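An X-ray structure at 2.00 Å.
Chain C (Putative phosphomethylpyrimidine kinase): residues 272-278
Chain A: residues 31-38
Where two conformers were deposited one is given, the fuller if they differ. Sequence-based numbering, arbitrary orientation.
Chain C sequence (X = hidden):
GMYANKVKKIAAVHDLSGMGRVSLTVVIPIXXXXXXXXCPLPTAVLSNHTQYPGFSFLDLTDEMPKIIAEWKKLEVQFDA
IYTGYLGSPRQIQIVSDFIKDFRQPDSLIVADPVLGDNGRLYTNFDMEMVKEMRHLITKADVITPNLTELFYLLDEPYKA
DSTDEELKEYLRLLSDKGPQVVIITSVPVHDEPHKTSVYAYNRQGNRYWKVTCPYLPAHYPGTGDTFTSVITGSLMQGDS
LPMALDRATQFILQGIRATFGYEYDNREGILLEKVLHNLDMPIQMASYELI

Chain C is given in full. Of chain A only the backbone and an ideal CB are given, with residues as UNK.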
# COMPACT_ATOMS: atom_id res chain seq x y z
N LEU C 272 -12.57 10.26 -11.44
CA LEU C 272 -12.65 8.92 -10.83
C LEU C 272 -11.31 8.19 -10.75
O LEU C 272 -10.87 7.75 -9.64
CB LEU C 272 -13.68 8.07 -11.59
CG LEU C 272 -13.98 6.67 -11.03
CD1 LEU C 272 -14.34 6.79 -9.54
CD2 LEU C 272 -15.12 5.90 -11.81
N GLU C 273 -10.58 8.17 -11.87
CA GLU C 273 -9.31 7.42 -11.99
C GLU C 273 -8.25 7.91 -11.12
O GLU C 273 -7.37 7.17 -10.68
CB GLU C 273 -8.74 7.58 -13.39
CG GLU C 273 -9.41 6.74 -14.37
CD GLU C 273 -10.83 7.13 -14.62
OE1 GLU C 273 -11.25 8.37 -14.58
OE2 GLU C 273 -11.51 6.15 -14.95
N LYS C 274 -8.29 9.21 -10.90
CA LYS C 274 -7.32 9.83 -10.09
C LYS C 274 -7.49 9.50 -8.61
O LYS C 274 -6.53 9.61 -7.85
CB LYS C 274 -7.39 11.34 -10.36
CG LYS C 274 -6.22 12.10 -9.97
CD LYS C 274 -5.15 12.13 -10.98
CE LYS C 274 -3.97 12.85 -10.32
NZ LYS C 274 -2.72 12.61 -11.07
N VAL C 275 -8.67 9.12 -8.16
CA VAL C 275 -8.88 8.88 -6.73
C VAL C 275 -9.30 7.45 -6.44
O VAL C 275 -9.44 7.04 -5.30
CB VAL C 275 -9.98 9.86 -6.18
CG1 VAL C 275 -9.45 11.34 -6.16
CG2 VAL C 275 -11.32 9.73 -6.97
N LEU C 276 -9.47 6.65 -7.49
CA LEU C 276 -9.99 5.32 -7.34
C LEU C 276 -9.21 4.53 -6.30
O LEU C 276 -9.80 3.82 -5.52
CB LEU C 276 -9.96 4.60 -8.68
CG LEU C 276 -10.78 3.33 -8.86
CD1 LEU C 276 -12.32 3.48 -8.57
CD2 LEU C 276 -10.62 2.91 -10.31
N HIS C 277 -7.90 4.69 -6.25
CA HIS C 277 -7.07 3.95 -5.28
C HIS C 277 -7.18 4.37 -3.81
O HIS C 277 -6.55 3.76 -2.94
CB HIS C 277 -5.60 3.93 -5.76
CG HIS C 277 -5.42 3.12 -7.02
ND1 HIS C 277 -4.91 1.84 -7.02
CD2 HIS C 277 -5.78 3.38 -8.30
CE1 HIS C 277 -4.92 1.37 -8.26
NE2 HIS C 277 -5.45 2.28 -9.05
N ASN C 278 -7.96 5.40 -3.55
CA ASN C 278 -8.30 5.81 -2.21
C ASN C 278 -9.53 5.13 -1.67
O ASN C 278 -9.87 5.33 -0.54
CB ASN C 278 -8.58 7.31 -2.17
CG ASN C 278 -7.37 8.11 -2.54
OD1 ASN C 278 -6.25 7.74 -2.16
ND2 ASN C 278 -7.57 9.21 -3.26
N UNK A 31 -8.12 -0.84 -17.16
CA UNK A 31 -7.56 0.43 -17.58
C UNK A 31 -7.92 1.54 -16.57
O UNK A 31 -7.09 2.37 -16.31
CB UNK A 31 -8.06 0.79 -18.98
N UNK A 32 -9.15 1.56 -16.01
CA UNK A 32 -9.47 2.54 -14.97
C UNK A 32 -8.51 2.39 -13.78
O UNK A 32 -8.02 3.39 -13.26
CB UNK A 32 -10.92 2.38 -14.51
N UNK A 33 -8.27 1.15 -13.35
CA UNK A 33 -7.34 0.87 -12.25
C UNK A 33 -5.95 1.40 -12.59
O UNK A 33 -5.27 1.96 -11.74
CB UNK A 33 -7.28 -0.63 -11.96
N UNK A 34 -5.58 1.32 -13.86
CA UNK A 34 -4.28 1.75 -14.29
C UNK A 34 -4.23 3.26 -14.51
O UNK A 34 -3.17 3.79 -14.85
CB UNK A 34 -3.88 1.01 -15.57
N UNK A 35 -5.35 3.95 -14.30
CA UNK A 35 -5.33 5.40 -14.30
C UNK A 35 -5.90 6.08 -15.52
O UNK A 35 -5.76 7.28 -15.65
CB UNK A 35 -3.89 5.87 -14.12
N UNK A 36 -6.58 5.32 -16.38
CA UNK A 36 -7.08 5.84 -17.65
C UNK A 36 -8.57 5.84 -17.64
O UNK A 36 -9.16 4.94 -17.03
CB UNK A 36 -6.56 5.03 -18.84
N UNK A 37 -9.19 6.86 -18.23
CA UNK A 37 -10.63 6.83 -18.46
C UNK A 37 -10.92 6.03 -19.75
O UNK A 37 -10.31 6.29 -20.77
CB UNK A 37 -11.19 8.25 -18.56
N UNK A 38 -11.83 5.06 -19.66
CA UNK A 38 -12.22 4.23 -20.77
C UNK A 38 -13.59 4.72 -21.24
O UNK A 38 -14.54 4.86 -20.44
CB UNK A 38 -12.24 2.75 -20.38

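Position 31 lies in the last turn of a helix, and its CA-to-CB bond points away from chain C, with nothing of that stretch within 5.5 Å of the ideal CB. Chain C sets no demand here, so any helix-compatible residue would serve; the deposited one is Leu A31.

Position 32 is more constrained. Its bond points sideways, and the ideal CB lies 3.8 Å from Glu C273 OE2 and 4.2 Å from Leu C276 CD2. A carboxylate on one hand and a methyl on the other favour a small side chain: Ala, Ser, Thr or Cys would all be reasonable. The residue is Ser A32. Its OG stays 3.9 Å from Glu C273 OE2, too far for direct bonding, and a water bridges them, its O donating to Ser A32 OG and to Glu C273 OE2, 2.9 Å in each case. Ser A32 CB packs 4.1 Å from Leu C276 CD2.

At position 33 the bond points away, so the contact rests mainly on the backbone. The carbonyl O meets the edge of the imidazole near the ring plane, and His C277 NE2 donates to this O of position 33 over 2.7 Å at a nearly straight 161°. Since any residue supplies that carbonyl, many side chains would do. Ser A33 is found, its CB 4.5 Å from His C277 NE2.

Position 34 also points away, so chain C leaves the choice open; selenomethionine, Met A34, occupies it.

Position 35 is decided by its own backbone. Phi is +105° as the chain leaves the helix in a Schellman motif, and a CB would be jammed against the preceding carbonyl O. Glycine is called for, and Gly A35 is present. Gly A35 O lies 3.8 Å from Glu C273 CB.

Position 36 turns its CB away from chain C, which therefore says little about its identity. Phe A36 touches chain C through its backbone: its O sits 3.2 Å from Glu C273 CG.

Position 37 has extended angles and a sideways bond, its ideal CB 4.0 Å from Glu C273 OE1. An acid would be a doubtful neighbour; a neutral polar, basic or aliphatic residue would be easier to place. Gln A37 has its chain extended (t, t), leading its amide away from chain C, so that CB makes the nearest side-chain approach.

Position 38, also in the strand, has a CB beyond reach, and β-branched or other aliphatic residues suit such angles. Val A38 N donates to the bridging water's O over 2.9 Å.

Chain A 31-38: LSSMGFQV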
# COMPACT_ATOMS: atom_id res chain seq x y z
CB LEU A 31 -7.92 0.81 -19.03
CG LEU A 31 -7.26 -0.07 -20.12
CD1 LEU A 31 -7.89 0.11 -21.48
CD2 LEU A 31 -5.73 0.20 -20.19
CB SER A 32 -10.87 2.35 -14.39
OG SER A 32 -11.85 2.31 -15.39
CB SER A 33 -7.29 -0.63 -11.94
OG SER A 33 -8.57 -1.08 -11.52
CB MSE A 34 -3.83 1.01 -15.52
CG MSE A 34 -3.63 -0.52 -15.22
SE MSE A 34 -3.03 -1.52 -16.76
CE MSE A 34 -1.15 -1.11 -16.57
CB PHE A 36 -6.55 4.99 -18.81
CG PHE A 36 -5.07 4.94 -18.83
CD1 PHE A 36 -4.35 6.05 -19.25
CD2 PHE A 36 -4.39 3.84 -18.35
CE1 PHE A 36 -2.97 6.04 -19.20
CE2 PHE A 36 -3.04 3.82 -18.30
CZ PHE A 36 -2.31 4.92 -18.73
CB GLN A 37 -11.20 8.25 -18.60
CG GLN A 37 -12.69 8.21 -18.88
CD GLN A 37 -13.32 9.60 -19.00
OE1 GLN A 37 -12.63 10.58 -19.07
NE2 GLN A 37 -14.65 9.66 -18.97
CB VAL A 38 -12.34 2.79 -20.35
CG1 VAL A 38 -12.88 1.94 -21.48
CG2 VAL A 38 -10.99 2.29 -19.81
O HOH W 1 -12.77 4.53 -16.93
O HOH W 2 -6.79 4.54 -10.94
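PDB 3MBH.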